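Local coordinates for NeuRonal IgCAM-5 (Caenorhabditis elegans, PDB 6ON6), which acts as a neural wiring receptor, a cell-surface adhesion protein of the immunoglobulin superfamily that forms a homodimer through its first immunoglobulin domain, the part present here, at the interface of chains A and B. Numbering follows the deposited sequence. Chains: chain A/B, NeuRonal IgCAM-5.

Contact 1: the interface of chains A and B. Residues chain A 41-43, 92, 94, 102, 104; chain B 46-48.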
loop_
_atom_site.group_PDB
_atom_site.type_symbol
_atom_site.label_atom_id
_atom_site.label_comp_id
_atom_site.label_asym_id
_atom_site.label_seq_id
_atom_site.Cartn_x
_atom_site.Cartn_y
_atom_site.Cartn_z
ATOM N N VAL A 41 2.416 2.961 -4.404
ATOM C CA VAL A 41 1.946 3.556 -3.157
ATOM C C VAL A 41 2.359 5.027 -3.141
ATOM O O VAL A 41 3.358 5.416 -3.741
ATOM C CB VAL A 41 2.537 2.754 -1.972
ATOM C CG1 VAL A 41 2.148 3.320 -0.684
ATOM C CG2 VAL A 41 2.085 1.299 -1.999
ATOM N N LYS A 42 1.551 5.871 -2.510
ATOM C CA LYS A 42 1.934 7.251 -2.250
ATOM C C LYS A 42 2.304 7.374 -0.783
ATOM O O LYS A 42 1.513 6.977 0.090
ATOM C CB LYS A 42 0.782 8.223 -2.523
ATOM C CG LYS A 42 1.331 9.630 -2.627
ATOM C CD LYS A 42 0.301 10.669 -2.509
ATOM C CE LYS A 42 0.999 11.996 -2.471
ATOM N NZ LYS A 42 0.015 13.021 -2.165
ATOM N N ALA A 43 3.423 8.037 -0.505
ATOM C CA ALA A 43 3.822 8.286 0.875
ATOM C C ALA A 43 3.004 9.454 1.401
ATOM O O ALA A 43 2.937 10.517 0.774
ATOM C CB ALA A 43 5.314 8.596 0.985
ATOM N N SER A 92 5.990 5.497 -4.917
ATOM C CA SER A 92 6.935 4.398 -4.975
ATOM C C SER A 92 6.308 3.184 -5.659
ATOM O O SER A 92 5.103 2.945 -5.583
ATOM C CB SER A 92 7.495 4.156 -3.566
ATOM O OG SER A 92 6.524 3.522 -2.789
ATOM N N GLN A 94 6.736 -0.934 -5.550
ATOM C CA GLN A 94 7.360 -1.912 -4.678
ATOM C C GLN A 94 6.972 -3.314 -5.111
ATOM O O GLN A 94 5.856 -3.535 -5.590
ATOM C CB GLN A 94 7.076 -1.582 -3.225
ATOM C CG GLN A 94 5.702 -1.727 -2.827
ATOM C CD GLN A 94 5.473 -1.139 -1.425
ATOM O OE1 GLN A 94 5.641 0.066 -1.202
ATOM N NE2 GLN A 94 5.162 -1.993 -0.479
ATOM N N LEU A 102 12.228 -1.760 -4.433
ATOM C CA LEU A 102 11.388 -0.585 -4.631
ATOM C C LEU A 102 12.178 0.566 -5.226
ATOM O O LEU A 102 13.415 0.567 -5.264
ATOM C CB LEU A 102 10.733 -0.173 -3.323
ATOM C CG LEU A 102 11.545 0.354 -2.154
ATOM C CD1 LEU A 102 11.737 1.851 -2.270
ATOM C CD2 LEU A 102 10.775 0.025 -0.893
ATOM N N THR A 104 11.458 5.015 -5.863
ATOM C CA THR A 104 10.627 6.156 -5.467
ATOM C C THR A 104 10.993 7.398 -6.267
ATOM O O THR A 104 12.176 7.656 -6.546
ATOM C CB THR A 104 10.870 6.481 -4.012
ATOM O OG1 THR A 104 10.614 5.322 -3.212
ATOM C CG2 THR A 104 9.915 7.627 -3.531
ATOM N N PRO B 46 9.920 4.701 2.307
ATOM C CA PRO B 46 8.556 4.696 1.760
ATOM C C PRO B 46 7.617 3.761 2.543
ATOM O O PRO B 46 8.090 2.887 3.286
ATOM C CB PRO B 46 8.751 4.170 0.344
ATOM C CG PRO B 46 10.014 3.328 0.427
ATOM C CD PRO B 46 10.882 3.995 1.439
ATOM N N PRO B 47 6.303 3.937 2.388
ATOM C CA PRO B 47 5.362 3.056 3.077
ATOM C C PRO B 47 5.507 1.648 2.548
ATOM O O PRO B 47 6.175 1.392 1.534
ATOM C CB PRO B 47 3.992 3.631 2.726
ATOM C CG PRO B 47 4.213 4.468 1.523
ATOM C CD PRO B 47 5.623 4.917 1.522
ATOM N N ARG B 48 4.921 0.719 3.288
ATOM C CA ARG B 48 5.010 -0.689 2.942
ATOM C C ARG B 48 3.606 -1.245 2.882
ATOM O O ARG B 48 2.874 -1.181 3.873
ATOM C CB ARG B 48 5.783 -1.429 4.012
ATOM C CG ARG B 48 7.242 -1.016 4.067
ATOM C CD ARG B 48 7.941 -1.249 2.749
ATOM N NE ARG B 48 9.377 -1.028 2.894
ATOM C CZ ARG B 48 10.230 -1.941 3.361
ATOM N NH1 ARG B 48 9.792 -3.146 3.723
ATOM N NH2 ARG B 48 11.521 -1.653 3.467
#
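B:Pro46 and B:Pro47, side by side in one loop, press their rings onto the sheet face of chain A and bury more surface than the other residues of this patch. The ring of B:Pro46 leads with CG, which fits against both methyls of A:Leu102: CD1 lies 3.5 Å from it and CD2 3.6 Å. The leucine carries its CG between its backbone N and carbonyl carbon (chi1 66°), and from there its forked end crosses the proline ring at a slant. A:Ser92 OG lies near CB of the same ring, and A:Thr104 OG1 stands further off, level with CB and CG; neither has a polar partner on the proline ring.

B:Pro47 is turned towards strand 38-42. Its CG meets CG1 of A:Val41 at 3.2 Å, a tight contact for two carbons, as the two side chains run past each other in opposite directions. With chi1 at 178°, this valine branch is opposite the backbone N and points at the proline ring. The CD edge of the proline rests on the methyl CB of A:Ala43, 3.7 Å away.

The polar spot is the main-chain carbonyl of B:Pro47, whose O lies 3.1 Å from OE1 of A:Gln94. As built, two acceptors face each other, so the amide orientation is doubtful; turned over, it would put NE2 towards that oxygen. In the model NE2 lies by CA of B:Arg48. An alanine in place of A:Gln94 would probably open a gap beside the B:Pro47 carbonyl and CA of B:Arg48, and remove the amide that could, if turned over, bond to that oxygen.

B:Pro46 follows a cis peptide bond, and the two prolines belong to the turn that leads into strand 48-52, the C-C' loop of an immunoglobulin fold. They dock on strands 38-42, 89-95 and 101-110 of chain A, the C, F and G strands, with A:Ser92 and A:Gln94 flanking the disulfide cysteine A:Cys93 along strand F.

Contact 2: the interface of chains A and B. Residues chain A 95-99; chain B 57-60.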
loop_
_atom_site.group_PDB
_atom_site.type_symbol
_atom_site.label_atom_id
_atom_site.label_comp_id
_atom_site.label_asym_id
_atom_site.label_seq_id
_atom_site.Cartn_x
_atom_site.Cartn_y
_atom_site.Cartn_z
ATOM N N ILE A 95 7.954 -4.241 -5.051
ATOM C CA ILE A 95 7.755 -5.623 -5.449
ATOM C C ILE A 95 7.925 -6.494 -4.228
ATOM O O ILE A 95 8.769 -6.195 -3.380
ATOM C CB ILE A 95 8.836 -6.010 -6.466
ATOM C CG1 ILE A 95 8.977 -4.910 -7.530
ATOM C CG2 ILE A 95 8.458 -7.302 -7.105
ATOM C CD1 ILE A 95 10.269 -4.991 -8.339
ATOM N N ASN A 96 7.070 -7.521 -4.098
ATOM C CA ASN A 96 7.045 -8.370 -2.898
ATOM C C ASN A 96 8.152 -9.402 -2.843
ATOM O O ASN A 96 7.909 -10.559 -2.492
ATOM C CB ASN A 96 5.698 -9.054 -2.688
ATOM C CG ASN A 96 5.343 -9.973 -3.806
ATOM O OD1 ASN A 96 6.006 -9.984 -4.852
ATOM N ND2 ASN A 96 4.304 -10.772 -3.602
ATOM N N THR A 97 9.353 -8.966 -3.154
ATOM C CA THR A 97 10.512 -9.810 -2.943
ATOM C C THR A 97 10.928 -9.758 -1.487
ATOM O O THR A 97 10.479 -8.920 -0.688
ATOM C CB THR A 97 11.650 -9.299 -3.800
ATOM O OG1 THR A 97 11.852 -7.897 -3.555
ATOM C CG2 THR A 97 11.351 -9.546 -5.267
ATOM N N GLU A 98 11.791 -10.709 -1.149
ATOM C CA GLU A 98 12.437 -10.782 0.150
ATOM C C GLU A 98 13.921 -10.853 -0.169
ATOM O O GLU A 98 14.400 -11.887 -0.686
ATOM C CB GLU A 98 11.971 -12.005 0.942
ATOM C CG GLU A 98 10.531 -11.819 1.392
ATOM C CD GLU A 98 9.803 -13.094 1.758
ATOM O OE1 GLU A 98 10.486 -14.140 1.974
ATOM O OE2 GLU A 98 8.537 -13.022 1.816
ATOM N N PRO A 99 14.675 -9.794 0.095
ATOM C CA PRO A 99 14.107 -8.552 0.630
ATOM C C PRO A 99 13.361 -7.715 -0.428
ATOM O O PRO A 99 13.382 -8.030 -1.620
ATOM C CB PRO A 99 15.337 -7.791 1.097
ATOM C CG PRO A 99 16.423 -8.250 0.148
ATOM C CD PRO A 99 16.128 -9.714 -0.127
ATOM N N PHE B 57 1.311 -9.517 1.575
ATOM C CA PHE B 57 2.123 -9.147 0.417
ATOM C C PHE B 57 3.400 -9.975 0.365
ATOM O O PHE B 57 3.765 -10.512 -0.685
ATOM C CB PHE B 57 2.433 -7.649 0.510
ATOM C CG PHE B 57 3.034 -7.045 -0.729
ATOM C CD1 PHE B 57 2.456 -7.235 -1.987
ATOM C CD2 PHE B 57 4.096 -6.168 -0.614
ATOM C CE1 PHE B 57 2.976 -6.605 -3.123
ATOM C CE2 PHE B 57 4.641 -5.533 -1.755
ATOM C CZ PHE B 57 4.070 -5.748 -3.006
ATOM N N ARG B 58 4.075 -10.106 1.495
ATOM C CA ARG B 58 5.365 -10.781 1.575
ATOM C C ARG B 58 5.625 -11.080 3.036
ATOM O O ARG B 58 4.884 -10.620 3.911
ATOM C CB ARG B 58 6.450 -9.858 1.047
ATOM C CG ARG B 58 6.342 -8.468 1.645
ATOM C CD ARG B 58 7.231 -7.464 0.947
ATOM N NE ARG B 58 8.631 -7.806 1.105
ATOM C CZ ARG B 58 9.388 -7.422 2.128
ATOM N NH1 ARG B 58 10.652 -7.803 2.159
ATOM N NH2 ARG B 58 8.895 -6.633 3.085
ATOM N N ARG B 59 6.714 -11.811 3.292
ATOM C CA ARG B 59 7.167 -12.182 4.640
ATOM C C ARG B 59 6.039 -12.836 5.447
ATOM O O ARG B 59 5.628 -12.352 6.504
ATOM C CB ARG B 59 7.768 -10.993 5.407
ATOM C CG ARG B 59 8.961 -10.364 4.745
ATOM C CD ARG B 59 9.495 -9.221 5.616
ATOM N NE ARG B 59 10.068 -9.683 6.877
ATOM C CZ ARG B 59 10.395 -8.906 7.914
ATOM N NH1 ARG B 59 10.178 -7.598 7.868
ATOM N NH2 ARG B 59 10.960 -9.447 9.004
ATOM N N ARG B 60 5.635 -14.011 4.959
ATOM C CA ARG B 60 4.569 -14.791 5.584
ATOM C C ARG B 60 4.934 -15.273 6.991
ATOM O O ARG B 60 4.031 -15.591 7.783
ATOM C CB ARG B 60 4.260 -16.000 4.688
ATOM C CG ARG B 60 2.898 -15.983 4.031
HETATM O O HOH W 1 6.965 -15.034 2.771
#
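A:Asn96 lies over B:Phe57 and makes the main apolar contact here. Its CB sits above the centre of the aromatic ring, 3.5 Å from the centroid, as a CH-pi contact, while its amide is tilted 31° from the ring plane. The same CB also touches CB of B:Arg58, at about a right angle to the direction of the ring. Alongside, CG of A:Glu98 rests against CG of B:Arg59.

Hydrogen bonds to main-chain groups tie the two loops together. ND2 of A:Asn96 donates to the carbonyl O of B:Phe57 at 3.0 Å, the donor lying in the carbonyl plane and the oxygen close to the plane of the asparagine amide; a chi1 of 62° swings the amide towards that carbonyl while CB stays on the ring. B:Arg58 grips the carbonyl O of A:Thr97 side-on, through NE at 2.8 Å and NH1 at 3.1 Å. Both bonds lie close to the guanidinium plane, although NE is tilted out of the carbonyl plane. The arginine bends at chi3 (-64°) to turn this edge towards the oxygen, and CG of B:Arg59 covers one face of its guanidinium.

The carboxylate of A:Glu98 takes a backbone partner: OE2 accepts from N of B:Arg59 at 2.6 Å, the N-H coming from above the carboxylate plane. No salt bridge forms with either arginine, although their positive charges are near enough to be likely to favour the carboxylate electrostatically.

Within chain A, OG1 of A:Thr97 donates to the carbonyl O of A:Pro99, bracing the F-G loop of this immunoglobulin domain across the cis peptide that precedes the proline, which may help to hold the A:Thr97 carbonyl and the A:Glu98 carboxylate towards the partner. A water completes the join, lying 2.7 Å from OE2 of A:Glu98 and 2.8 Å from N of B:Arg60.

The C-alpha centres of contact 1 and contact 2 lie about 14 Å apart, along one continuous interface. Strand 89-95 joins them on chain A: its outward-facing residues serve contact 1, and the chain then runs straight into the loop of contact 2 before returning along strand 101-110. On chain B, strand 48-52 and the short strand 55-56 connect the two. Contact 1 is mostly apolar and contact 2 rich in hydrogen bonds, so shape fit and polar matching sit side by side. The two-fold axis repeats both with the chains exchanged, so each immunoglobulin domain supplies both halves of each contact in the homodimer.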